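Local coordinates for protein delta-endotoxin CYTB (Bacillus thuringiensis serovar kyushuensis, PDB 1CBY) that kills the larvae of dipteran insects by making pores in the epithelial cell membrane of their midgut, and is held here as its inactive dimeric protoxin, at residues Gly66-Pro70 with Leu71-Phe75; Asn133-Glu136 with Ala137-Gly141. All blocks are in the same frame, centred on the assembly; numbering follows the deposited sequence.

Contact 1 of 2, residues Gly66-Pro70 with Leu71-Phe75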
loop_
_atom_site.group_PDB
_atom_site.type_symbol
_atom_site.label_atom_id
_atom_site.label_comp_id
_atom_site.label_asym_id
_atom_site.label_seq_id
_atom_site.Cartn_x
_atom_site.Cartn_y
_atom_site.Cartn_z
ATOM N N GLY A 66 -4.735 21.395 -1.906
ATOM C CA GLY A 66 -5.544 22.560 -2.214
ATOM C C GLY A 66 -6.330 22.479 -3.506
ATOM O O GLY A 66 -7.160 23.343 -3.782
ATOM N N ALA A 67 -6.059 21.459 -4.313
ATOM C CA ALA A 67 -6.766 21.289 -5.574
ATOM C C ALA A 67 -8.105 20.595 -5.352
ATOM O O ALA A 67 -8.971 20.631 -6.222
ATOM C CB ALA A 67 -5.912 20.501 -6.559
ATOM N N ILE A 68 -8.257 19.939 -4.202
ATOM C CA ILE A 68 -9.499 19.240 -3.857
ATOM C C ILE A 68 -10.448 20.233 -3.191
ATOM O O ILE A 68 -10.133 20.775 -2.134
ATOM C CB ILE A 68 -9.271 18.098 -2.837
ATOM C CG1 ILE A 68 -8.056 17.244 -3.217
ATOM C CG2 ILE A 68 -10.526 17.241 -2.738
ATOM C CD1 ILE A 68 -8.202 16.499 -4.517
ATOM N N ASP A 69 -11.603 20.466 -3.809
ATOM C CA ASP A 69 -12.598 21.383 -3.261
ATOM C C ASP A 69 -13.072 20.841 -1.913
ATOM O O ASP A 69 -13.712 19.790 -1.854
ATOM C CB ASP A 69 -13.787 21.504 -4.214
ATOM C CG ASP A 69 -14.728 22.627 -3.829
ATOM O OD1 ASP A 69 -15.279 22.595 -2.709
ATOM O OD2 ASP A 69 -14.925 23.544 -4.654
ATOM N N PRO A 70 -12.861 21.610 -0.832
ATOM C CA PRO A 70 -13.247 21.224 0.531
ATOM C C PRO A 70 -14.719 20.887 0.750
ATOM O O PRO A 70 -15.045 20.117 1.650
ATOM C CB PRO A 70 -12.804 22.428 1.363
ATOM C CG PRO A 70 -12.948 23.568 0.405
ATOM C CD PRO A 70 -12.359 22.996 -0.856
ATOM N N LEU A 71 -15.599 21.435 -0.081
ATOM C CA LEU A 71 -17.027 21.179 0.062
ATOM C C LEU A 71 -17.583 20.065 -0.819
ATOM O O LEU A 71 -18.283 19.182 -0.327
ATOM C CB LEU A 71 -17.826 22.473 -0.127
ATOM C CG LEU A 71 -17.642 23.516 0.983
ATOM C CD1 LEU A 71 -18.363 24.798 0.620
ATOM C CD2 LEU A 71 -18.156 22.966 2.305
ATOM N N ASN A 72 -17.296 20.106 -2.117
ATOM C CA ASN A 72 -17.796 19.069 -3.023
ATOM C C ASN A 72 -16.810 17.943 -3.291
ATOM O O ASN A 72 -17.120 17.003 -4.016
ATOM C CB ASN A 72 -18.322 19.657 -4.342
ATOM C CG ASN A 72 -17.567 20.890 -4.783
ATOM O OD1 ASN A 72 -17.492 21.875 -4.050
ATOM N ND2 ASN A 72 -17.026 20.858 -5.993
ATOM N N LEU A 73 -15.625 18.052 -2.699
ATOM C CA LEU A 73 -14.566 17.052 -2.826
ATOM C C LEU A 73 -14.120 16.659 -4.236
ATOM O O LEU A 73 -13.542 15.590 -4.438
ATOM C CB LEU A 73 -14.911 15.812 -1.996
ATOM C CG LEU A 73 -14.787 16.059 -0.490
ATOM C CD1 LEU A 73 -15.294 14.869 0.299
ATOM C CD2 LEU A 73 -13.333 16.351 -0.147
ATOM N N ASN A 74 -14.333 17.548 -5.197
ATOM C CA ASN A 74 -13.931 17.282 -6.570
ATOM C C ASN A 74 -12.569 17.906 -6.810
ATOM O O ASN A 74 -12.241 18.937 -6.225
ATOM C CB ASN A 74 -14.942 17.868 -7.556
ATOM C CG ASN A 74 -14.683 17.423 -8.988
ATOM O OD1 ASN A 74 -14.400 16.251 -9.242
ATOM N ND2 ASN A 74 -14.784 18.351 -9.929
ATOM N N PHE A 75 -11.768 17.268 -7.652
ATOM C CA PHE A 75 -10.441 17.769 -7.985
ATOM C C PHE A 75 -10.648 18.888 -8.991
ATOM O O PHE A 75 -11.320 18.702 -10.006
ATOM C CB PHE A 75 -9.613 16.648 -8.610
ATOM C CG PHE A 75 -8.174 17.002 -8.844
ATOM C CD1 PHE A 75 -7.243 16.889 -7.819
ATOM C CD2 PHE A 75 -7.739 17.402 -10.107
ATOM C CE1 PHE A 75 -5.898 17.163 -8.045
ATOM C CE2 PHE A 75 -6.398 17.678 -10.346
ATOM C CZ PHE A 75 -5.473 17.558 -9.314
#

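Contact 2 of 2, residues Asn133-Glu136 with Ala137-Gly141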
loop_
_atom_site.group_PDB
_atom_site.type_symbol
_atom_site.label_atom_id
_atom_site.label_comp_id
_atom_site.label_asym_id
_atom_site.label_seq_id
_atom_site.Cartn_x
_atom_site.Cartn_y
_atom_site.Cartn_z
ATOM N N ASN A 133 4.253 -1.881 -11.288
ATOM C CA ASN A 133 3.358 -2.811 -10.612
ATOM C C ASN A 133 2.537 -1.989 -9.625
ATOM O O ASN A 133 1.341 -2.216 -9.466
ATOM C CB ASN A 133 4.140 -3.896 -9.870
ATOM C CG ASN A 133 4.525 -5.064 -10.766
ATOM O OD1 ASN A 133 5.300 -5.929 -10.360
ATOM N ND2 ASN A 133 3.985 -5.101 -11.981
ATOM N N SER A 134 3.182 -1.014 -8.988
ATOM C CA SER A 134 2.510 -0.133 -8.038
ATOM C C SER A 134 1.449 0.645 -8.798
ATOM O O SER A 134 0.308 0.752 -8.356
ATOM C CB SER A 134 3.501 0.842 -7.401
ATOM O OG SER A 134 4.477 0.143 -6.647
ATOM N N VAL A 135 1.825 1.147 -9.969
ATOM C CA VAL A 135 0.903 1.895 -10.806
ATOM C C VAL A 135 -0.304 1.050 -11.192
ATOM O O VAL A 135 -1.442 1.500 -11.068
ATOM C CB VAL A 135 1.589 2.406 -12.085
ATOM C CG1 VAL A 135 0.558 2.964 -13.044
ATOM C CG2 VAL A 135 2.600 3.478 -11.733
ATOM N N GLU A 136 -0.063 -0.177 -11.642
ATOM C CA GLU A 136 -1.152 -1.056 -12.048
ATOM C C GLU A 136 -2.031 -1.449 -10.865
ATOM O O GLU A 136 -3.264 -1.414 -10.957
ATOM C CB GLU A 136 -0.611 -2.302 -12.742
ATOM C CG GLU A 136 -1.659 -3.042 -13.557
ATOM C CD GLU A 136 -1.118 -4.297 -14.198
ATOM O OE1 GLU A 136 -0.368 -5.025 -13.523
ATOM O OE2 GLU A 136 -1.447 -4.559 -15.373
ATOM N N ALA A 137 -1.395 -1.812 -9.754
ATOM C CA ALA A 137 -2.122 -2.195 -8.547
ATOM C C ALA A 137 -3.040 -1.046 -8.108
ATOM O O ALA A 137 -4.223 -1.256 -7.834
ATOM C CB ALA A 137 -1.156 -2.543 -7.453
ATOM N N THR A 138 -2.499 0.168 -8.084
ATOM C CA THR A 138 -3.253 1.355 -7.711
ATOM C C THR A 138 -4.445 1.571 -8.653
ATOM O O THR A 138 -5.559 1.854 -8.200
ATOM C CB THR A 138 -2.339 2.605 -7.718
ATOM O OG1 THR A 138 -1.371 2.501 -6.665
ATOM C CG2 THR A 138 -3.140 3.867 -7.526
ATOM N N ILE A 139 -4.223 1.410 -9.956
ATOM C CA ILE A 139 -5.295 1.594 -10.931
ATOM C C ILE A 139 -6.395 0.569 -10.694
ATOM O O ILE A 139 -7.573 0.916 -10.663
ATOM C CB ILE A 139 -4.782 1.510 -12.389
ATOM C CG1 ILE A 139 -3.719 2.581 -12.625
ATOM C CG2 ILE A 139 -5.923 1.750 -13.374
ATOM C CD1 ILE A 139 -4.173 3.970 -12.244
ATOM N N LYS A 140 -6.006 -0.680 -10.467
ATOM C CA LYS A 140 -6.972 -1.738 -10.203
ATOM C C LYS A 140 -7.800 -1.386 -8.965
ATOM O O LYS A 140 -9.012 -1.603 -8.933
ATOM C CB LYS A 140 -6.261 -3.074 -9.964
ATOM C CG LYS A 140 -5.620 -3.702 -11.183
ATOM C CD LYS A 140 -5.004 -5.040 -10.804
ATOM C CE LYS A 140 -4.404 -5.765 -11.993
ATOM N NZ LYS A 140 -3.787 -7.048 -11.557
ATOM N N GLY A 141 -7.132 -0.828 -7.958
ATOM C CA GLY A 141 -7.792 -0.454 -6.719
ATOM C C GLY A 141 -8.794 0.675 -6.876
ATOM O O GLY A 141 -9.604 0.920 -5.987
#

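Contact 1 of 2, residues Gly66-Pro70 with Leu71-Phe75
I68 and F75 form a single backbone bridge, their CA atoms 4.5 Å apart, where the chain doubles back on itself. A67-P70 and L71-F75 run in nearly opposite directions, 160° apart, in an irregular, hairpin-like reversal built round an Asx turn at D69, between helices 54-63 and 77-84. The amide N of D69 gives a nearly straight hydrogen bond to the carbonyl O of N74 (2.9 Å). P70-L73 make the bend, with L73 in the left-handed region of backbone conformation, and a weak hydrogen bond runs from L73 N back to D69 O.

The D69 carboxylate organises the bend. With CG anti to the backbone N (chi1 -169°), OD1 is turned back towards the bend and accepts from two amides: L71 N at 2.9 Å, met nearly along the C-O axis of OD1, and N72 N at 3.3 Å, coming from above the carboxylate plane. Together they tie the side chain to the backbone two and three residues on.

Towards the base of the reversal the contacts are apolar. I68 offers both branches: CG2 approaches CD2 of L73 at 3.9 Å, while CD1 goes to F75. The F75 ring, which also packs on P188 and A190 of strand 183-195, lies obliquely to A67, whose CB is 3.7 Å from ring atom CE1. I68 CD1 meets the same ring at its edge, in the ring plane, 3.5 Å from CD1 of F75.

Contact 2 of 2, residues Asn133-Glu136 with Ala137-Gly141
N133 and A137 begin the ladder of backbone bonds that joins N133-E136 to A137-G141, consecutive turns of helix 129-141. The carbonyl O of N133 accepts from A137 N, that of S134 from T138 N, that of V135 from I139 N and that of E136 from K140 N. All four lie at 2.8 to 3.0 Å from donor N to acceptor O, the regular i to i+4 pattern.

One side chain joins the ladder. T138 has OG1 beside its own backbone N (chi1 -67°), which aims the hydroxyl back along the helix to donate to S134 O at 3.0 Å. That oxygen is therefore gripped twice by T138, through N and OG1, from opposite faces of its carbonyl plane. The S134 hydroxyl takes the same route one turn earlier, bonding to S130 O.

Charge is arranged more loosely. E136 and K140 cross obliquely, with E136 CG 4.2 Å from K140 CE, but their charged ends stay apart: E136 OE1 is 4.4 Å from K140 NZ, too far for a salt bridge. The lysine is engaged elsewhere. Extended beyond CG, its chain carries NZ to D147 and T148 of the second subunit, in a salt bridge and a hydrogen bond, whereas E136 has a long, weak ion pair with K115.

Apolar contact between the two segments is slight, V135 CG1 standing 4.3 Å from I139 CG1. I139 instead packs on V111, L114 and I118 of helix 107-122, and T138 on I171 and F173 of strand 165-175. This is a helix with one side against a neighbouring helix and the sheet and another at the subunit interface, as fits an outer helical layer of the alpha/beta Cyt toxin fold in its protoxin dimer.

Overall arrangement
From the N terminus the chain passes through helix 54-63 and reaches contact 1, which closes the loop leading into helix 77-84. It then builds strand 90-102 and helix 107-122 before contact 2 opens on helix 129-141. The two lie in series, neither nested nor crossed, and both are local: one reverses the chain, the other joins successive turns of a helix. They sit on opposite sides of the chain's centre. The centres of contact 1 and contact 2 are about 23 Å apart, and the nearest atoms of contact 1 and contact 2 about 14 Å. Strand 165-175 links them indirectly, since I68 and N74 touch N170 and Y168, whereas T138 touches I171 and F173. Contact 2 also reaches the second subunit, through K140.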